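PDB 2PO3: 4-dehydrase from Streptomyces venezuelae, which acts as a PLP-dependent aminotransferase in desosamine biosynthesis, producing a TDP-linked amino sugar. Local coordinates for the interface of chains A and B. Numbering follows the deposited sequence. Chains: chain A/B, 4-dehydrase.

Contact 1: the interface of chains A and B. Residues chain A 81-82, 224, 238-240; chain B 105, 109.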
loop_
_atom_site.group_PDB
_atom_site.type_symbol
_atom_site.label_atom_id
_atom_site.label_comp_id
_atom_site.label_asym_id
_atom_site.label_seq_id
_atom_site.Cartn_x
_atom_site.Cartn_y
_atom_site.Cartn_z
ATOM N N GLN A 81 1.118 -10.080 -3.671
ATOM C CA GLN A 81 1.945 -10.501 -2.535
ATOM C C GLN A 81 1.132 -11.216 -1.459
ATOM O O GLN A 81 1.554 -12.254 -0.905
ATOM C CB GLN A 81 2.711 -9.296 -1.969
ATOM C CG GLN A 81 3.778 -8.839 -2.994
ATOM C CD GLN A 81 4.212 -7.402 -2.823
ATOM O OE1 GLN A 81 3.596 -6.663 -2.071
ATOM N NE2 GLN A 81 5.259 -6.967 -3.514
ATOM N N LEU A 82 -0.055 -10.688 -1.150
ATOM C CA LEU A 82 -0.863 -11.377 -0.138
ATOM C C LEU A 82 -1.279 -12.762 -0.605
ATOM O O LEU A 82 -1.305 -13.708 0.159
ATOM C CB LEU A 82 -2.173 -10.681 0.312
ATOM C CG LEU A 82 -2.067 -9.216 0.680
ATOM C CD1 LEU A 82 -3.441 -8.574 0.527
ATOM C CD2 LEU A 82 -1.688 -9.081 2.156
ATOM N N LEU A 224 -3.837 -11.531 6.773
ATOM C CA LEU A 224 -2.480 -11.084 6.463
ATOM C C LEU A 224 -2.413 -9.608 6.030
ATOM O O LEU A 224 -1.396 -8.934 6.191
ATOM C CB LEU A 224 -1.855 -11.968 5.357
ATOM C CG LEU A 224 -1.446 -13.373 5.787
ATOM C CD1 LEU A 224 -1.027 -14.191 4.569
ATOM C CD2 LEU A 224 -0.317 -13.340 6.818
ATOM N N GLY A 238 4.394 -13.605 8.560
ATOM C CA GLY A 238 4.040 -12.654 9.618
ATOM C C GLY A 238 2.768 -11.919 9.270
ATOM O O GLY A 238 1.708 -12.251 9.802
ATOM N N GLY A 239 2.898 -10.949 8.347
ATOM C CA GLY A 239 1.775 -10.161 7.855
ATOM C C GLY A 239 2.223 -8.791 7.375
ATOM O O GLY A 239 3.428 -8.481 7.436
ATOM N N THR A 240 1.258 -7.982 6.890
ATOM C CA THR A 240 1.597 -6.637 6.420
ATOM C C THR A 240 0.413 -5.669 6.522
ATOM O O THR A 240 -0.610 -5.937 7.138
ATOM C CB THR A 240 2.107 -6.695 4.948
ATOM O OG1 THR A 240 2.726 -5.482 4.572
ATOM C CG2 THR A 240 0.943 -7.018 3.989
ATOM N N HIS B 105 6.920 -7.690 11.514
ATOM C CA HIS B 105 6.141 -8.207 10.387
ATOM C C HIS B 105 6.518 -7.535 9.078
ATOM O O HIS B 105 6.653 -8.147 8.018
ATOM C CB HIS B 105 4.637 -7.942 10.609
ATOM C CG HIS B 105 4.014 -8.975 11.489
ATOM N ND1 HIS B 105 4.782 -9.940 12.112
ATOM C CD2 HIS B 105 2.709 -9.167 11.835
ATOM C CE1 HIS B 105 3.959 -10.697 12.834
ATOM N NE2 HIS B 105 2.721 -10.249 12.664
ATOM N N TRP B 109 7.756 -10.173 6.327
ATOM C CA TRP B 109 7.017 -10.234 5.069
ATOM C C TRP B 109 7.921 -10.290 3.855
ATOM O O TRP B 109 7.623 -10.995 2.889
ATOM C CB TRP B 109 6.109 -9.018 4.905
ATOM C CG TRP B 109 5.024 -9.130 3.865
ATOM C CD1 TRP B 109 4.956 -8.423 2.708
ATOM C CD2 TRP B 109 3.810 -9.917 3.911
ATOM N NE1 TRP B 109 3.794 -8.729 2.018
ATOM C CE2 TRP B 109 3.076 -9.636 2.742
ATOM C CE3 TRP B 109 3.278 -10.848 4.820
ATOM C CZ2 TRP B 109 1.850 -10.265 2.480
ATOM C CZ3 TRP B 109 2.061 -11.460 4.569
ATOM C CH2 TRP B 109 1.355 -11.164 3.407
HETATM O O HOH W 1 2.479 -6.754 0.393
#
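B:Trp109 reaches between A:Thr240, A:Leu82, A:Leu224 and A:Gly239, and shows how one large aromatic side chain can key two subunits together. It loses 97 Å² of surface to chain A, about half of the 187 Å² hidden in the patch. Its CG lies anti to the backbone N (chi1 -164°), which carries the indole across to A:Thr240 and A:Gly239.

The apolar contacts are divided along the ring system. A:Thr240 lies over one face of the indole, its methyl CG2 above the six-membered ring of B:Trp109 at 3.9 Å from the centroid and its CB above the five-membered ring. Along the rim of the benzene part, A:Leu82 CD2 touches B:Trp109 CZ2 at 3.7 Å. A:Leu224 CD2 meets B:Trp109 CZ3 at 3.8 Å. The bare backbone of A:Gly239 packs closer still, with CA 3.5 Å from B:Trp109 CE3.

B:His105 is met over one face of its imidazole by backbone. The carbonyl carbon of A:Gly238 lies over the centre of the B:His105 ring, 3.7 Å from the centroid, and A:Gly239 N sits above the same face nearer the rim.

A water joins the two chains. It lies 2.9 Å from the indole NE1 of B:Trp109. The same water O is 2.7 Å from the amide oxygen OE1 of A:Gln81.

In the fold, B:His105 and B:Trp109 belong to helix 102-109, which presses against the 238-240 loop and helices 76-87 and 215-225 of the partner.

Contact 2: the interface of chains A and B. Residues chain A 26, 197-198, 203, 205; chain B 47-48, 245.
B:Leu47 meets A:Pro26 and A:Ala198 because its CG stands anti to the carbonyl carbon (chi1 -51°) and the chain then runs on, CD1 nearly anti to CA (chi2 173°), so that this methyl reaches into chain A. A:Phe205 likewise turns its CG anti to the carbonyl carbon, presenting its CB to the partner and directing the phenyl ring away from B:Ser245. In the DegT/DnrJ/EryC1 aminotransferases, PLP enzymes of fold type I, such loops typically meet across the dimer beside the cofactor. B:Leu47 and B:Ser48 belong to a segment lining a PLP-sugar pocket, so the partner chain probably helps complete the active site near A:Lys200.

The leucine contact has two parts. CD1 of B:Leu47 lies 3.7 Å from the ring carbon CG of A:Pro26, approaching the proline at a slant. Nearer the backbone, CB of B:Leu47 faces the methyl CB of A:Ala198 at 4.0 Å. Leucine accounts for 60 Å² of the 141 Å² hidden here.

A second, smaller contact pairs CB of A:Phe205 with CB of B:Ser245, 3.6 Å apart. A:Phe205 N donates within its own chain to the amide oxygen OD1 of A:Asn203 at 2.9 Å, in the carbonyl plane and on a lone pair. This bond probably helps fix the loop at A:Phe205, where phi is positive (81°).

The patch centre is about 7 Å from A:Lys200, the family's PLP-carrying lysine, here released because PLP is joined to the amino sugar as an external aldimine.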
loop_
_atom_site.group_PDB
_atom_site.type_symbol
_atom_site.label_atom_id
_atom_site.label_comp_id
_atom_site.label_asym_id
_atom_site.label_seq_id
_atom_site.Cartn_x
_atom_site.Cartn_y
_atom_site.Cartn_z
ATOM N N PRO A 26 -7.499 9.441 -16.366
ATOM C CA PRO A 26 -8.595 8.895 -15.576
ATOM C C PRO A 26 -9.949 9.379 -16.137
ATOM O O PRO A 26 -10.090 10.537 -16.549
ATOM C CB PRO A 26 -8.317 9.335 -14.115
ATOM C CG PRO A 26 -7.032 10.168 -14.131
ATOM C CD PRO A 26 -6.732 10.473 -15.600
ATOM N N HIS A 197 -6.131 1.289 -10.074
ATOM C CA HIS A 197 -5.202 2.391 -10.180
ATOM C C HIS A 197 -5.911 3.484 -10.892
ATOM O O HIS A 197 -6.825 3.183 -11.664
ATOM C CB HIS A 197 -3.934 2.049 -11.027
ATOM C CG HIS A 197 -2.940 3.188 -11.083
ATOM N ND1 HIS A 197 -2.757 3.958 -12.224
ATOM C CD2 HIS A 197 -2.102 3.674 -10.106
ATOM C CE1 HIS A 197 -1.827 4.875 -11.923
ATOM N NE2 HIS A 197 -1.404 4.733 -10.653
ATOM N N ALA A 198 -5.451 4.707 -10.635
ATOM C CA ALA A 198 -5.993 5.922 -11.266
ATOM C C ALA A 198 -6.188 5.743 -12.783
ATOM O O ALA A 198 -7.120 6.284 -13.373
ATOM C CB ALA A 198 -5.058 7.113 -11.014
ATOM N N ASN A 203 -11.307 3.244 -11.179
ATOM C CA ASN A 203 -10.219 3.559 -10.265
ATOM C C ASN A 203 -10.677 3.982 -8.867
ATOM O O ASN A 203 -11.788 4.514 -8.711
ATOM C CB ASN A 203 -9.287 4.636 -10.843
ATOM C CG ASN A 203 -9.685 6.068 -10.483
ATOM O OD1 ASN A 203 -9.348 6.612 -9.432
ATOM N ND2 ASN A 203 -10.379 6.734 -11.376
ATOM N N PHE A 205 -8.256 5.750 -6.922
ATOM C CA PHE A 205 -7.047 6.564 -6.747
ATOM C C PHE A 205 -5.917 5.557 -6.908
ATOM O O PHE A 205 -5.210 5.541 -7.907
ATOM C CB PHE A 205 -6.917 7.432 -5.476
ATOM C CG PHE A 205 -8.086 8.371 -5.196
ATOM C CD1 PHE A 205 -9.021 8.070 -4.205
ATOM C CD2 PHE A 205 -8.261 9.560 -5.910
ATOM C CE1 PHE A 205 -10.091 8.927 -3.940
ATOM C CE2 PHE A 205 -9.328 10.432 -5.669
ATOM C CZ PHE A 205 -10.252 10.105 -4.677
ATOM N N LEU B 47 -4.178 11.994 -10.178
ATOM C CA LEU B 47 -4.557 11.409 -8.913
ATOM C C LEU B 47 -3.561 10.601 -8.095
ATOM O O LEU B 47 -3.790 10.264 -6.924
ATOM C CB LEU B 47 -5.799 10.589 -9.267
ATOM C CG LEU B 47 -6.764 11.494 -10.021
ATOM C CD1 LEU B 47 -7.930 10.672 -10.527
ATOM C CD2 LEU B 47 -7.241 12.660 -9.129
ATOM N N SER B 48 -2.446 10.248 -8.700
ATOM C CA SER B 48 -1.439 9.486 -7.997
ATOM C C SER B 48 -0.173 9.611 -8.790
ATOM O O SER B 48 -0.061 10.469 -9.680
ATOM C CB SER B 48 -1.794 8.017 -7.812
ATOM O OG SER B 48 -0.807 7.506 -6.944
ATOM N N SER B 245 -1.427 8.252 -3.071
ATOM C CA SER B 245 -2.316 8.928 -3.997
ATOM C C SER B 245 -2.469 10.408 -3.644
ATOM O O SER B 245 -2.113 10.861 -2.542
ATOM C CB SER B 245 -3.674 8.253 -4.023
ATOM O OG SER B 245 -4.339 8.560 -2.818
#

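Contact 3: the interface of chains A and B. Residues chain A 48-49, 241, 243, 245; chain B 197, 205-206.
The imidazole of B:His197 meets the carboxamide of A:Asn49 at its edge, the amide CG lying in the ring plane and the two planes turned 48° apart. B:His197 NE2 donates to the amide oxygen OD1 of A:Asn49 at 2.7 Å, almost straight (176° at H), although the donor is tilted from the plane of the carbonyl it serves. A second flat group, the carboxylate of B:Glu206, is approached by A:Asn241 with its amide turned steeply against it; the bond from A:Asn241 ND2 to B:Glu206 OE1, at 3.3 Å, is weak.

Carboxylate oxygen OE2 of B:Glu206 accepts from two donors of chain A on opposite lone pairs. The hydroxyl OG of A:Ser48 takes the anti lone pair of B:Glu206 OE2 at 2.5 Å. The side-chain amine NZ of A:Lys243 takes the syn lone pair of B:Glu206 OE2 at 3.1 Å, forming a salt bridge as well. The lysine probably stabilises the carboxylate in its ionised form. The glutamate chain bends at its second torsion (chi2 -86°) to bring the acid to both.

A:Lys243 is also held within its own chain: NZ donates to A:Asn241 OD1 at 2.8 Å, from above the carbonyl plane. CB of A:Ser245 packs against the methylene CG of B:Glu206 at 3.8 Å.

As a worked example of a polar dimer clasp, the site ties loop residues of both chains together. A:Ser48, A:Asn49 and A:Asn241 also line a pocket for the PLP-sugar aldimine, which the clasp probably helps shape.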
loop_
_atom_site.group_PDB
_atom_site.type_symbol
_atom_site.label_atom_id
_atom_site.label_comp_id
_atom_site.label_asym_id
_atom_site.label_seq_id
_atom_site.Cartn_x
_atom_site.Cartn_y
_atom_site.Cartn_z
ATOM N N SER A 48 -10.630 3.990 7.955
ATOM C CA SER A 48 -9.930 2.853 7.375
ATOM C C SER A 48 -10.241 1.615 8.194
ATOM O O SER A 48 -11.207 1.618 8.970
ATOM C CB SER A 48 -8.412 3.073 7.278
ATOM O OG SER A 48 -7.861 2.083 6.417
ATOM N N ASN A 49 -9.394 0.587 8.002
ATOM C CA ASN A 49 -9.485 -0.677 8.689
ATOM C C ASN A 49 -10.870 -1.269 8.612
ATOM O O ASN A 49 -11.636 -1.189 9.574
ATOM C CB ASN A 49 -9.089 -0.540 10.181
ATOM C CG ASN A 49 -7.674 -0.009 10.391
ATOM O OD1 ASN A 49 -7.053 0.551 9.468
ATOM N ND2 ASN A 49 -7.160 -0.152 11.615
ATOM N N ASN A 241 0.559 -4.509 5.886
ATOM C CA ASN A 241 -0.483 -3.511 5.826
ATOM C C ASN A 241 -0.790 -3.329 4.345
ATOM O O ASN A 241 0.031 -2.753 3.621
ATOM C CB ASN A 241 -0.068 -2.131 6.391
ATOM C CG ASN A 241 -1.246 -1.170 6.444
ATOM O OD1 ASN A 241 -2.381 -1.514 6.075
ATOM N ND2 ASN A 241 -1.020 -0.006 7.038
ATOM N N LYS A 243 -4.165 -2.565 3.497
ATOM C CA LYS A 243 -5.517 -2.088 3.741
ATOM C C LYS A 243 -5.981 -0.969 2.812
ATOM O O LYS A 243 -5.212 -0.073 2.473
ATOM C CB LYS A 243 -5.591 -1.584 5.196
ATOM C CG LYS A 243 -6.182 -2.562 6.206
ATOM C CD LYS A 243 -5.480 -2.628 7.561
ATOM C CE LYS A 243 -5.335 -1.307 8.285
ATOM N NZ LYS A 243 -4.003 -0.687 8.156
ATOM N N SER A 245 -8.411 2.251 2.480
ATOM C CA SER A 245 -9.067 3.228 3.307
ATOM C C SER A 245 -10.441 3.536 2.777
ATOM O O SER A 245 -10.757 3.310 1.607
ATOM C CB SER A 245 -8.277 4.526 3.399
ATOM O OG SER A 245 -8.559 5.276 2.233
ATOM N N HIS B 197 -1.594 6.937 9.643
ATOM C CA HIS B 197 -2.838 6.194 9.703
ATOM C C HIS B 197 -3.899 7.051 10.405
ATOM O O HIS B 197 -3.576 7.866 11.276
ATOM C CB HIS B 197 -2.615 4.886 10.474
ATOM C CG HIS B 197 -3.826 4.010 10.602
ATOM N ND1 HIS B 197 -4.689 4.090 11.688
ATOM C CD2 HIS B 197 -4.286 3.011 9.805
ATOM C CE1 HIS B 197 -5.648 3.174 11.515
ATOM N NE2 HIS B 197 -5.431 2.506 10.383
ATOM N N PHE B 205 -5.702 9.165 6.040
ATOM C CA PHE B 205 -6.535 7.976 5.885
ATOM C C PHE B 205 -5.621 6.797 6.086
ATOM O O PHE B 205 -5.752 6.051 7.052
ATOM C CB PHE B 205 -7.326 7.791 4.618
ATOM C CG PHE B 205 -8.117 8.996 4.321
ATOM C CD1 PHE B 205 -7.762 9.787 3.227
ATOM C CD2 PHE B 205 -9.215 9.336 5.113
ATOM C CE1 PHE B 205 -8.490 10.933 2.901
ATOM C CE2 PHE B 205 -9.946 10.480 4.799
ATOM C CZ PHE B 205 -9.588 11.262 3.695
ATOM N N GLU B 206 -4.657 6.674 5.186
ATOM C CA GLU B 206 -3.673 5.591 5.302
ATOM C C GLU B 206 -2.465 6.192 4.684
ATOM O O GLU B 206 -2.610 6.823 3.639
ATOM C CB GLU B 206 -4.022 4.315 4.500
ATOM C CG GLU B 206 -5.081 3.403 5.179
ATOM C CD GLU B 206 -4.488 2.427 6.155
ATOM O OE1 GLU B 206 -3.299 2.287 6.321
ATOM O OE2 GLU B 206 -5.383 1.736 6.811
#

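Contacts 1 and 3 lie about 15 Å apart, contacts 2 and 3 about 16 Å, and contacts 1 and 2 about 24 Å, measured between the centres of their C-alpha atoms. Contacts 2 and 3 both draw on His197, Phe205, Ser48 and Ser245 with the chains exchanged, and so are partly symmetry-related copies of one region on either side of the two-fold. Contact 1 runs into contact 3 through consecutive residues A:Thr240 and A:Asn241. Contact 2 lies beside the active site of chain A, and contact 3 probably beside that of chain B, whereas contact 1, about 22 Å from A:Lys200, appears to serve packing.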